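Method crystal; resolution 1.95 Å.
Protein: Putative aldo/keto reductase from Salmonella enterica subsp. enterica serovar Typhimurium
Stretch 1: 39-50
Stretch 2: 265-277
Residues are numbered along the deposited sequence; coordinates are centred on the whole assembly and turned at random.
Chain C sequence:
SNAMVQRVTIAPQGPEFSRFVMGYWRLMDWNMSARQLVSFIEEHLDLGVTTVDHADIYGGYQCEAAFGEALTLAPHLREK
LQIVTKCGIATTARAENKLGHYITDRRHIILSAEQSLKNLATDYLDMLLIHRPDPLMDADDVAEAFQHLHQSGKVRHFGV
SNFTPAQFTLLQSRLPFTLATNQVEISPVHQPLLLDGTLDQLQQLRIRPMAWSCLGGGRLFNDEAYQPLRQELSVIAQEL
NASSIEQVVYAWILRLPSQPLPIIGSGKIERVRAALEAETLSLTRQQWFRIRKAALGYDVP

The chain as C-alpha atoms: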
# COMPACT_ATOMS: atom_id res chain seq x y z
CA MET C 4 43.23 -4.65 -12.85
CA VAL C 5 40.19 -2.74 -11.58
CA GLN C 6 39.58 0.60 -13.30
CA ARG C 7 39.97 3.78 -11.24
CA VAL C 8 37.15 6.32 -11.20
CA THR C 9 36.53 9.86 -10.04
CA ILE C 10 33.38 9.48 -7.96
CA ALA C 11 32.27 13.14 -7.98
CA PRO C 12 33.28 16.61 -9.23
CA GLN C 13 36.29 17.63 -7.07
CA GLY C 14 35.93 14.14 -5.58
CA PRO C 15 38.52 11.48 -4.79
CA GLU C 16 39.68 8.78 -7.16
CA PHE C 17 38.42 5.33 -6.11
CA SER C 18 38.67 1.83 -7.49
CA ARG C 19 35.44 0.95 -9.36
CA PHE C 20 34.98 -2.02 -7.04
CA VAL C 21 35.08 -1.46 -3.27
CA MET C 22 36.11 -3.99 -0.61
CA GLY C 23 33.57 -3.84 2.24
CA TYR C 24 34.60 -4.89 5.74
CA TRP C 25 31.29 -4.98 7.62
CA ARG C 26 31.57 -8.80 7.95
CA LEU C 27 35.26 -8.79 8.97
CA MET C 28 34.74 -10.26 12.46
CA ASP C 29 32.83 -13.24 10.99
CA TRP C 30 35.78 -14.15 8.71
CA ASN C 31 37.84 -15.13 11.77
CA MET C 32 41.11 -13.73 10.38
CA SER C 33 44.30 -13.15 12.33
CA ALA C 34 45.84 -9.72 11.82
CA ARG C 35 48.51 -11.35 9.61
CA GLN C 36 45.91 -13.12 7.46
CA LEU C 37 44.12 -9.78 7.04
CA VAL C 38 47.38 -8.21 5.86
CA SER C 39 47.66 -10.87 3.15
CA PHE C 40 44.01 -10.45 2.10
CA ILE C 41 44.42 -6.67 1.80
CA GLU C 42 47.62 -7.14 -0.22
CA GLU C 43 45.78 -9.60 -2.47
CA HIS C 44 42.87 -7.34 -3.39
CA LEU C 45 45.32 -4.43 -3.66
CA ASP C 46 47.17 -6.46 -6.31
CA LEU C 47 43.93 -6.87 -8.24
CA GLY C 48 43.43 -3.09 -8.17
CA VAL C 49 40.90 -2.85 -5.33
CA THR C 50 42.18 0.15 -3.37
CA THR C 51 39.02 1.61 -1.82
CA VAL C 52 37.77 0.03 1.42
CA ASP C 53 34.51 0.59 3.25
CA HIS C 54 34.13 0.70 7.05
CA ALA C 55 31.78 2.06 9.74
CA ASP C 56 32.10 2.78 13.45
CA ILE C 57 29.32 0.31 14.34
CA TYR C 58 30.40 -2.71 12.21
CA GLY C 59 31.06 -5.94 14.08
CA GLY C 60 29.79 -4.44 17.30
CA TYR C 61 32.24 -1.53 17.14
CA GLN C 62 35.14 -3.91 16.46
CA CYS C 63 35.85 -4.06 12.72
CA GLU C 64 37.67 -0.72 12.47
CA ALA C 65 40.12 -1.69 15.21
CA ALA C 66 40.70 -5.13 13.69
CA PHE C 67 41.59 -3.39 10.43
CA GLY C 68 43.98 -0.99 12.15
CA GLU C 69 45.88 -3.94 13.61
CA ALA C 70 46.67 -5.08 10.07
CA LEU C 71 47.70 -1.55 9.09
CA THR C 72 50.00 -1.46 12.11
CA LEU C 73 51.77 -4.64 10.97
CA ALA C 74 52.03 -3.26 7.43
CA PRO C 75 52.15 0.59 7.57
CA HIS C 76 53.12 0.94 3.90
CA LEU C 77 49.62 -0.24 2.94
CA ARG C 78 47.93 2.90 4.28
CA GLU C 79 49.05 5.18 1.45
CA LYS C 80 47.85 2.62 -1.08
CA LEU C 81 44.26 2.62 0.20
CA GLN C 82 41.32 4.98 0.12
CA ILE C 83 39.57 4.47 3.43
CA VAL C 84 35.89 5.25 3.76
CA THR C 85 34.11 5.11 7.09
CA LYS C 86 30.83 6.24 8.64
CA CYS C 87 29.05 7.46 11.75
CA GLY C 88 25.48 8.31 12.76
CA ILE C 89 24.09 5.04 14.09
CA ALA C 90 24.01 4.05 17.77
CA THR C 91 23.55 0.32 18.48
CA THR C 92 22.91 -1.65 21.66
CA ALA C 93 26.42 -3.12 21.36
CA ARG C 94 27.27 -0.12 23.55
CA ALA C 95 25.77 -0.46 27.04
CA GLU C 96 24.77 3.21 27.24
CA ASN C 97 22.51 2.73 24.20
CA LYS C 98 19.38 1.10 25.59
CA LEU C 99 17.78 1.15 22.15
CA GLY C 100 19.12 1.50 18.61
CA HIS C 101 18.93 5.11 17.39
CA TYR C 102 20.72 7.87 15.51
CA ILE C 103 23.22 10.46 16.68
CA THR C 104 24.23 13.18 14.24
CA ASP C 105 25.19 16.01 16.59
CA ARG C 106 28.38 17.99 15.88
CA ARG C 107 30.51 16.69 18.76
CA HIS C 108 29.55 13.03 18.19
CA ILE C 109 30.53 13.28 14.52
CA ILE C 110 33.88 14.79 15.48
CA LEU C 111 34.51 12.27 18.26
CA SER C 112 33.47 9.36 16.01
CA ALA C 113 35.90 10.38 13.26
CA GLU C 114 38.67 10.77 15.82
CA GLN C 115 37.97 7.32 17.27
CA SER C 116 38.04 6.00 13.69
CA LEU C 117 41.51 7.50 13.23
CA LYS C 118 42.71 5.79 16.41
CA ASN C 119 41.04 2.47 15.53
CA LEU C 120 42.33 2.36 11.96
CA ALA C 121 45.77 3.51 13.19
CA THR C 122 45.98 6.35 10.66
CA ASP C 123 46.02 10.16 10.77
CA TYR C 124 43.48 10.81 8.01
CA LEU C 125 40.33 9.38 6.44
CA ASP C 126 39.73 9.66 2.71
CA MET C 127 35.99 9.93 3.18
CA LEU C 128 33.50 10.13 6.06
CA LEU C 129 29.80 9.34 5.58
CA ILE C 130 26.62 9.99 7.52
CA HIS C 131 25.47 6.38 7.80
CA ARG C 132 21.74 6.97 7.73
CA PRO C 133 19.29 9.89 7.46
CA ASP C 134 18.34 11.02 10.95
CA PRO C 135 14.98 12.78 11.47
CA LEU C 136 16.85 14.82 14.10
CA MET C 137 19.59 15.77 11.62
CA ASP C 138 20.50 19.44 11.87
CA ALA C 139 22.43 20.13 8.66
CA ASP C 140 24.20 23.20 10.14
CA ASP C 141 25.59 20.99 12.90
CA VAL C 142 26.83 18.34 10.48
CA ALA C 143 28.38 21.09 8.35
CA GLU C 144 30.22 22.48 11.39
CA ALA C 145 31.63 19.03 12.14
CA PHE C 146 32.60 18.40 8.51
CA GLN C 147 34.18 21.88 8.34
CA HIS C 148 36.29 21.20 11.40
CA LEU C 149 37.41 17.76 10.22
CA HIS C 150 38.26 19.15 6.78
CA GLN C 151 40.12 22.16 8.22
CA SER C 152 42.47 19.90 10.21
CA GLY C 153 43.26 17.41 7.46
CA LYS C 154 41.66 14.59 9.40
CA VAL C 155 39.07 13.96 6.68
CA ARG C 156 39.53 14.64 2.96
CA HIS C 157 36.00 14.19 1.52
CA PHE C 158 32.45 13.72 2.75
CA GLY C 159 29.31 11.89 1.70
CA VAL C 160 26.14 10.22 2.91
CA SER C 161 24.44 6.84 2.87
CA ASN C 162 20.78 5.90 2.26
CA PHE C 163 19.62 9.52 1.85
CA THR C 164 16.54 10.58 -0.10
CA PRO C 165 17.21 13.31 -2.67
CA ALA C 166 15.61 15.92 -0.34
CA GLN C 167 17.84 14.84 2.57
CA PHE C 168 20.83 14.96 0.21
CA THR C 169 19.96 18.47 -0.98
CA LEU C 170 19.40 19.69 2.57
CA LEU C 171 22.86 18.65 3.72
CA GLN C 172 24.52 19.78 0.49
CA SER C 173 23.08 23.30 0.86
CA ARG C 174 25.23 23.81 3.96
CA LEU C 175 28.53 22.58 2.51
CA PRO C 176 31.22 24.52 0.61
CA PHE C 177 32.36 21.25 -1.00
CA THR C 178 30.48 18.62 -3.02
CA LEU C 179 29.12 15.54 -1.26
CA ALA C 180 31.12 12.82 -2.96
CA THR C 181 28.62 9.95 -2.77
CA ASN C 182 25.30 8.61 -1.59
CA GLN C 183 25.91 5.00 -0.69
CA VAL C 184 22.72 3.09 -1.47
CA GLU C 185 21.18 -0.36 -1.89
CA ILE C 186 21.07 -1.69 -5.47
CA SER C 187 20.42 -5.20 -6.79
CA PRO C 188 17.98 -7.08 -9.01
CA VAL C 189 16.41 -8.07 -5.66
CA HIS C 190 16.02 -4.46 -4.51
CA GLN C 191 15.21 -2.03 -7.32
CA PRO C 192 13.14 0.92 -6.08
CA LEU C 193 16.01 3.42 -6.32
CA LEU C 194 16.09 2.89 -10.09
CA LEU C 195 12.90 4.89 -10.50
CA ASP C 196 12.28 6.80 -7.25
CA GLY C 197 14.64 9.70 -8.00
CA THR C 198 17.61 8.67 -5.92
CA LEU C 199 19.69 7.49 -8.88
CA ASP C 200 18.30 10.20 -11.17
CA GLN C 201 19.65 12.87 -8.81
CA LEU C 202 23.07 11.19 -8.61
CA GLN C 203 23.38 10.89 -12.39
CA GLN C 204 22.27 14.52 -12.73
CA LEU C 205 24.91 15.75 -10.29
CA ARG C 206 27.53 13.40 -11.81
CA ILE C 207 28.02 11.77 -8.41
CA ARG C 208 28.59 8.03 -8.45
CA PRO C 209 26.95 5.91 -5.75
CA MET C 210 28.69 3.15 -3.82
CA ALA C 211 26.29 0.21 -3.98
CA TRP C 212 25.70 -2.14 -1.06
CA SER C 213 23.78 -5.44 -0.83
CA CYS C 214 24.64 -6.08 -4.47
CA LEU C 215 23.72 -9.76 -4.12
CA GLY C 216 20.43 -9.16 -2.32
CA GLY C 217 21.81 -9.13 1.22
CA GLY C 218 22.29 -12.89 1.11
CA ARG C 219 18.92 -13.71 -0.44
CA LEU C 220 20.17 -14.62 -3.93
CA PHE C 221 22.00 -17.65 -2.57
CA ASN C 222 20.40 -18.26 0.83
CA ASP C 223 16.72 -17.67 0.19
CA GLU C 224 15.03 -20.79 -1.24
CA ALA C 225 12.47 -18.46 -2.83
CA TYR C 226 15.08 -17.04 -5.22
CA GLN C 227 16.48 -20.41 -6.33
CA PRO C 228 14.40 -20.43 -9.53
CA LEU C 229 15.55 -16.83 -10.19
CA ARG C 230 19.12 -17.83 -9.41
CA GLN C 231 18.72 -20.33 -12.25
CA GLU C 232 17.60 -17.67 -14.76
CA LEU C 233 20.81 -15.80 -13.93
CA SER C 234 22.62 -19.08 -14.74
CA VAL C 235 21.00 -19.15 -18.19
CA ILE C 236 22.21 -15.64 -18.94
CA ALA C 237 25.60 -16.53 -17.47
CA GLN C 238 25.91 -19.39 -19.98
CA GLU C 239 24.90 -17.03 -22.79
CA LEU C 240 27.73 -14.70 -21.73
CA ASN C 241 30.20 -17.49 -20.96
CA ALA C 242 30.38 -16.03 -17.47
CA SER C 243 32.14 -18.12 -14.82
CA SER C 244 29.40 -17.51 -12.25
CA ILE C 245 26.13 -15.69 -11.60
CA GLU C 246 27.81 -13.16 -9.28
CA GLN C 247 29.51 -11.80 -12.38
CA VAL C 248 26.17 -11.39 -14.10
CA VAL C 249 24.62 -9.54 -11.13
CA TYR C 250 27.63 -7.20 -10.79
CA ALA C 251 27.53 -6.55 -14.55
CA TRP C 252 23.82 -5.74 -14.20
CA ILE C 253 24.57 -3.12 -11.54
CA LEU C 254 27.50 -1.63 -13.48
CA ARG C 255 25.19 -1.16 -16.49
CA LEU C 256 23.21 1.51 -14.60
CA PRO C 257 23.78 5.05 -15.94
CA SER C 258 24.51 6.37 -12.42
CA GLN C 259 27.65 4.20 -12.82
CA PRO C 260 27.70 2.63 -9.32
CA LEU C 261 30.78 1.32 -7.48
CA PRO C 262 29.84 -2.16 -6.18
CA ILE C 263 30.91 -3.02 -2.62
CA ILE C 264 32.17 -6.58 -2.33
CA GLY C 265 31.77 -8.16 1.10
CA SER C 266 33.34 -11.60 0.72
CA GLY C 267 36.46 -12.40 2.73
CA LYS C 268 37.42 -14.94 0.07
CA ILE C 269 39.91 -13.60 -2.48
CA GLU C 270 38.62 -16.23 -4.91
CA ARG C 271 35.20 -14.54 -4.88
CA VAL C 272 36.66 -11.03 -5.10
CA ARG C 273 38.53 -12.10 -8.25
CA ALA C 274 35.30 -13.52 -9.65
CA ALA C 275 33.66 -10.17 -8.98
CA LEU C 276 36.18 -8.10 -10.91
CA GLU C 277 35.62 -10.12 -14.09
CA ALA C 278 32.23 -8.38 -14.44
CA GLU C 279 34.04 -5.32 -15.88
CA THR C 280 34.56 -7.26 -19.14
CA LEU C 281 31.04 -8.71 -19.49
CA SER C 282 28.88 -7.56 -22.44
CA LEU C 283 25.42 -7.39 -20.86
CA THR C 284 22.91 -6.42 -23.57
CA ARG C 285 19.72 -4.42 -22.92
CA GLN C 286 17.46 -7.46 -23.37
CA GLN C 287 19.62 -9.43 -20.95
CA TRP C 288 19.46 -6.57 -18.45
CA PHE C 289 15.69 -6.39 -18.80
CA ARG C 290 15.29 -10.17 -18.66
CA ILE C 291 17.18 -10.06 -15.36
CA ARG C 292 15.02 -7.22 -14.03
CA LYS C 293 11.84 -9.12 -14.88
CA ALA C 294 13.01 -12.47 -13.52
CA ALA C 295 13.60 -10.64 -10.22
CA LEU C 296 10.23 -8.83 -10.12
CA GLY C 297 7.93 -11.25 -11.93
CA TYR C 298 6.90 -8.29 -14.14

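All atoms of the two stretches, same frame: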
# COMPACT_ATOMS: atom_id res chain seq x y z
N SER C 39 47.55 -10.15 4.41
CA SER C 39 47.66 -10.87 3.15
C SER C 39 46.45 -10.65 2.24
O SER C 39 46.60 -10.48 1.03
CB SER C 39 47.84 -12.37 3.42
OG SER C 39 48.93 -12.57 4.29
N PHE C 40 45.25 -10.67 2.84
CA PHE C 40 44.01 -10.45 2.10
C PHE C 40 43.95 -9.04 1.49
O PHE C 40 43.55 -8.87 0.34
CB PHE C 40 42.79 -10.68 3.01
CG PHE C 40 41.47 -10.43 2.33
CD1 PHE C 40 40.98 -11.33 1.40
CD2 PHE C 40 40.73 -9.29 2.61
CE1 PHE C 40 39.77 -11.11 0.77
CE2 PHE C 40 39.52 -9.05 1.98
CZ PHE C 40 39.04 -9.95 1.06
N ILE C 41 44.33 -8.04 2.28
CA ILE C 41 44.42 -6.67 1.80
C ILE C 41 45.41 -6.58 0.64
O ILE C 41 45.09 -6.04 -0.42
CB ILE C 41 44.86 -5.70 2.93
CG1 ILE C 41 43.78 -5.62 4.01
CG2 ILE C 41 45.17 -4.32 2.36
CD1 ILE C 41 44.22 -4.90 5.26
N GLU C 42 46.61 -7.12 0.83
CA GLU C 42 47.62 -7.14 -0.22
C GLU C 42 47.11 -7.82 -1.48
O GLU C 42 47.47 -7.43 -2.59
CB GLU C 42 48.90 -7.84 0.27
CG GLU C 42 49.68 -7.03 1.28
CD GLU C 42 50.93 -7.74 1.75
OE1 GLU C 42 51.03 -8.96 1.54
OE2 GLU C 42 51.81 -7.06 2.32
N GLU C 43 46.28 -8.85 -1.32
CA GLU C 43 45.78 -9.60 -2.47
C GLU C 43 44.73 -8.82 -3.26
O GLU C 43 44.71 -8.89 -4.50
CB GLU C 43 45.22 -10.95 -2.03
CG GLU C 43 46.29 -12.06 -2.02
CD GLU C 43 45.85 -13.34 -1.32
OE1 GLU C 43 44.86 -13.29 -0.56
OE2 GLU C 43 46.50 -14.38 -1.52
N HIS C 44 43.86 -8.07 -2.60
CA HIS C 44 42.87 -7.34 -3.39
C HIS C 44 43.50 -6.05 -3.92
O HIS C 44 43.12 -5.55 -4.98
CB HIS C 44 41.55 -7.11 -2.60
CG HIS C 44 41.60 -6.10 -1.49
ND1 HIS C 44 41.89 -4.77 -1.68
CD2 HIS C 44 41.28 -6.23 -0.17
CE1 HIS C 44 41.80 -4.13 -0.53
NE2 HIS C 44 41.43 -4.99 0.40
N LEU C 45 44.51 -5.56 -3.21
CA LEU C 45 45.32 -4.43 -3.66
C LEU C 45 45.98 -4.75 -5.01
O LEU C 45 45.96 -3.94 -5.93
CB LEU C 45 46.39 -4.11 -2.61
CG LEU C 45 46.71 -2.68 -2.18
CD1 LEU C 45 45.49 -1.79 -2.23
CD2 LEU C 45 47.28 -2.69 -0.77
N ASP C 46 46.55 -5.95 -5.10
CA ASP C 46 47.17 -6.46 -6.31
C ASP C 46 46.21 -6.53 -7.49
O ASP C 46 46.61 -6.36 -8.64
CB ASP C 46 47.75 -7.86 -6.07
CG ASP C 46 49.13 -7.81 -5.46
OD1 ASP C 46 49.90 -6.88 -5.79
OD2 ASP C 46 49.45 -8.71 -4.65
N LEU C 47 44.94 -6.80 -7.20
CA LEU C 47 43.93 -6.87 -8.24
C LEU C 47 43.41 -5.48 -8.61
O LEU C 47 42.63 -5.35 -9.56
CB LEU C 47 42.77 -7.76 -7.79
CG LEU C 47 43.15 -9.18 -7.36
CD1 LEU C 47 41.91 -10.00 -7.01
CD2 LEU C 47 43.99 -9.87 -8.42
N GLY C 48 43.83 -4.46 -7.87
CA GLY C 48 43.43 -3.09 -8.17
C GLY C 48 42.32 -2.54 -7.28
O GLY C 48 41.83 -1.43 -7.50
N VAL C 49 41.92 -3.31 -6.28
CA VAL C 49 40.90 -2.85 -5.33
C VAL C 49 41.56 -2.04 -4.21
O VAL C 49 42.12 -2.61 -3.27
CB VAL C 49 40.11 -4.03 -4.73
CG1 VAL C 49 39.04 -3.51 -3.77
CG2 VAL C 49 39.51 -4.88 -5.83
N THR C 50 41.50 -0.72 -4.32
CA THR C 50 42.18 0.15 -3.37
C THR C 50 41.24 0.82 -2.36
O THR C 50 41.67 1.22 -1.28
CB THR C 50 42.97 1.25 -4.11
OG1 THR C 50 42.07 2.06 -4.87
CG2 THR C 50 44.02 0.63 -5.03
N GLY C 265 31.69 -7.87 -0.32
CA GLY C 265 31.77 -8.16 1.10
C GLY C 265 32.35 -9.51 1.47
O GLY C 265 32.35 -9.87 2.65
N SER C 266 32.83 -10.25 0.48
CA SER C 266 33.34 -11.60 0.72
C SER C 266 34.81 -11.59 1.15
O SER C 266 35.65 -10.97 0.50
CB SER C 266 33.18 -12.46 -0.53
OG SER C 266 33.91 -13.68 -0.41
N GLY C 267 35.10 -12.29 2.24
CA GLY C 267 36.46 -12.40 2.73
C GLY C 267 37.28 -13.45 1.99
O GLY C 267 38.38 -13.80 2.42
N LYS C 268 36.73 -13.95 0.89
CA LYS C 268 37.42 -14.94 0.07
C LYS C 268 37.96 -14.32 -1.22
O LYS C 268 37.20 -13.86 -2.07
CB LYS C 268 36.48 -16.10 -0.26
CG LYS C 268 35.91 -16.82 0.96
CD LYS C 268 34.98 -17.95 0.53
CE LYS C 268 34.42 -18.69 1.73
NZ LYS C 268 35.49 -19.30 2.57
N ILE C 269 39.29 -14.30 -1.36
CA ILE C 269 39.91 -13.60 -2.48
C ILE C 269 39.52 -14.24 -3.81
O ILE C 269 39.50 -13.58 -4.84
CB ILE C 269 41.45 -13.56 -2.34
CG1 ILE C 269 42.03 -12.44 -3.20
CG2 ILE C 269 42.08 -14.92 -2.65
CD1 ILE C 269 41.40 -11.08 -2.92
N GLU C 270 39.18 -15.52 -3.76
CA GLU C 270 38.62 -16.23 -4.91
C GLU C 270 37.37 -15.52 -5.43
O GLU C 270 37.23 -15.30 -6.64
CB GLU C 270 38.30 -17.68 -4.52
CG GLU C 270 37.64 -17.80 -3.15
CD GLU C 270 38.08 -19.04 -2.39
OE1 GLU C 270 37.36 -20.06 -2.44
OE2 GLU C 270 39.14 -18.99 -1.73
N ARG C 271 36.48 -15.16 -4.52
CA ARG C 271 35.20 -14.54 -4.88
C ARG C 271 35.35 -13.07 -5.28
O ARG C 271 34.60 -12.57 -6.12
CB ARG C 271 34.20 -14.66 -3.73
CG ARG C 271 33.54 -16.03 -3.63
CD ARG C 271 32.47 -16.05 -2.55
NE ARG C 271 31.49 -14.97 -2.73
CZ ARG C 271 30.28 -15.13 -3.27
NH1 ARG C 271 29.88 -16.33 -3.69
NH2 ARG C 271 29.47 -14.09 -3.39
N VAL C 272 36.30 -12.37 -4.67
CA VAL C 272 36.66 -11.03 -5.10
C VAL C 272 37.13 -11.03 -6.56
O VAL C 272 36.71 -10.19 -7.35
CB VAL C 272 37.79 -10.42 -4.23
CG1 VAL C 272 38.30 -9.11 -4.84
CG2 VAL C 272 37.32 -10.22 -2.80
N ARG C 273 38.02 -11.96 -6.89
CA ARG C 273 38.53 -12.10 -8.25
C ARG C 273 37.39 -12.34 -9.23
O ARG C 273 37.35 -11.76 -10.31
CB ARG C 273 39.55 -13.24 -8.33
CG ARG C 273 40.22 -13.40 -9.68
CD ARG C 273 41.30 -14.47 -9.63
NE ARG C 273 42.32 -14.19 -8.61
CZ ARG C 273 42.62 -15.01 -7.61
NH1 ARG C 273 42.01 -16.18 -7.48
NH2 ARG C 273 43.56 -14.66 -6.73
N ALA C 274 36.45 -13.19 -8.82
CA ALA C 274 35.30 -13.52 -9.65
C ALA C 274 34.35 -12.34 -9.77
O ALA C 274 33.48 -12.32 -10.63
CB ALA C 274 34.57 -14.73 -9.10
N ALA C 275 34.49 -11.36 -8.89
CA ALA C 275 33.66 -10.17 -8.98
C ALA C 275 34.21 -9.23 -10.05
O ALA C 275 33.47 -8.67 -10.84
CB ALA C 275 33.59 -9.47 -7.63
N LEU C 276 35.53 -9.08 -10.06
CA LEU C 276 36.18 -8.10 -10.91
C LEU C 276 36.05 -8.42 -12.39
O LEU C 276 36.18 -7.54 -13.24
CB LEU C 276 37.66 -7.99 -10.53
CG LEU C 276 37.87 -7.79 -9.02
CD1 LEU C 276 39.35 -7.65 -8.69
CD2 LEU C 276 37.07 -6.59 -8.51
N GLU C 277 35.79 -9.69 -12.70
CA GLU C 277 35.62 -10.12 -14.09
C GLU C 277 34.35 -9.55 -14.73
O GLU C 277 34.18 -9.62 -15.95
CB GLU C 277 35.61 -11.65 -14.16
CG GLU C 277 36.94 -12.29 -13.75
CD GLU C 277 36.93 -13.80 -13.87
OE1 GLU C 277 37.98 -14.42 -13.59
OE2 GLU C 277 35.88 -14.37 -14.23

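Two helices more than two hundred residues apart in sequence lie side by side here, running in nearly the same direction: the axes of 39-46 and 269-276 cross at -17° and approach to 10.4 Å. No hydrogen bond links the stretches, so the contact rests on the fit of side chains, with 454 Å² buried in all. A shallow angle lets the two surfaces stay in register, from Phe40 beside Ile269 at one end to Leu47 beside Arg273 at the other.

The first bump is the ring of Phe40. Its CA-to-CB bond points sideways, but with the t rotamer (chi1 178°) the ring ends up nearer the second stretch, where it fits against the turn leading into the helix. Phe40 CE1 lies 3.4 Å from Gly267 O and Phe40 CZ 3.6 Å from Ser266 O, while Ile269 N sits at the ring edge, 3.9 Å from Phe40 CE1. The hollow is therefore lined largely by backbone. Gly267 adds no side chain to it; an ideal CB there would stand 4.9 Å from Phe40 CZ, near the ring but not in collision with it. The shape of this turn is supported from within, since Lys268 N donates to Ser266 OG at 3.1 Å; Lys268 is the N-cap residue, and the helix starts at Ile269. Val272 adds a side-chain wall, its CG2 4.2 Å from Phe40 CZ.

Ile269 is the answering bump. It points toward the first stretch and settles among Phe40, Glu43, His44 and Leu47, the last three lying three, four and seven residues on from Phe40 in sequence. Ile269 CD1 reaches 4.0 Å from Phe40 CE1, 3.9 Å from the backbone atom His44 N and 4.3 Å from Leu47 CD1. Glu43, though exposed and charged, lies along the rim, with Glu43 CB 3.7 Å from Ile269 CG1 and Glu43 OE1 3.8 Å from Ile269 CG2, and has no polar partner there.

One turn on, Leu47 returns the gesture. Leu47 CD1 lies 4.3 Å from Val272 CG1 and 4.2 Å from Arg273 CA, over the surface that Ile269, Val272, Arg273 and Leu276 form together. Leu276 then comes back across, with Leu276 CD1 3.5 Å from Leu47 CB and 4.0 Å from Val49 CG2, so that it touches both Leu47 and the chain beyond the helix.

Before Val49 the chain leaves the helix at Gly48. Its positive phi (101°) completes a Schellman motif, with Val49 N bonded to His44 O and Gly48 N to Leu45 O, both at 2.9 Å. A CB at Gly48 would jam against the carbonyl O of Leu47, so the backbone itself calls for glycine. His44 ND1 also donates to Val49 O at 2.7 Å, tying the helix to the segment that presents Val49.

The rule to read here is alternation: a ring against a turn, an isoleucine into a helical face, then two leucines packed together, with compact Val272 lining the space between larger side chains.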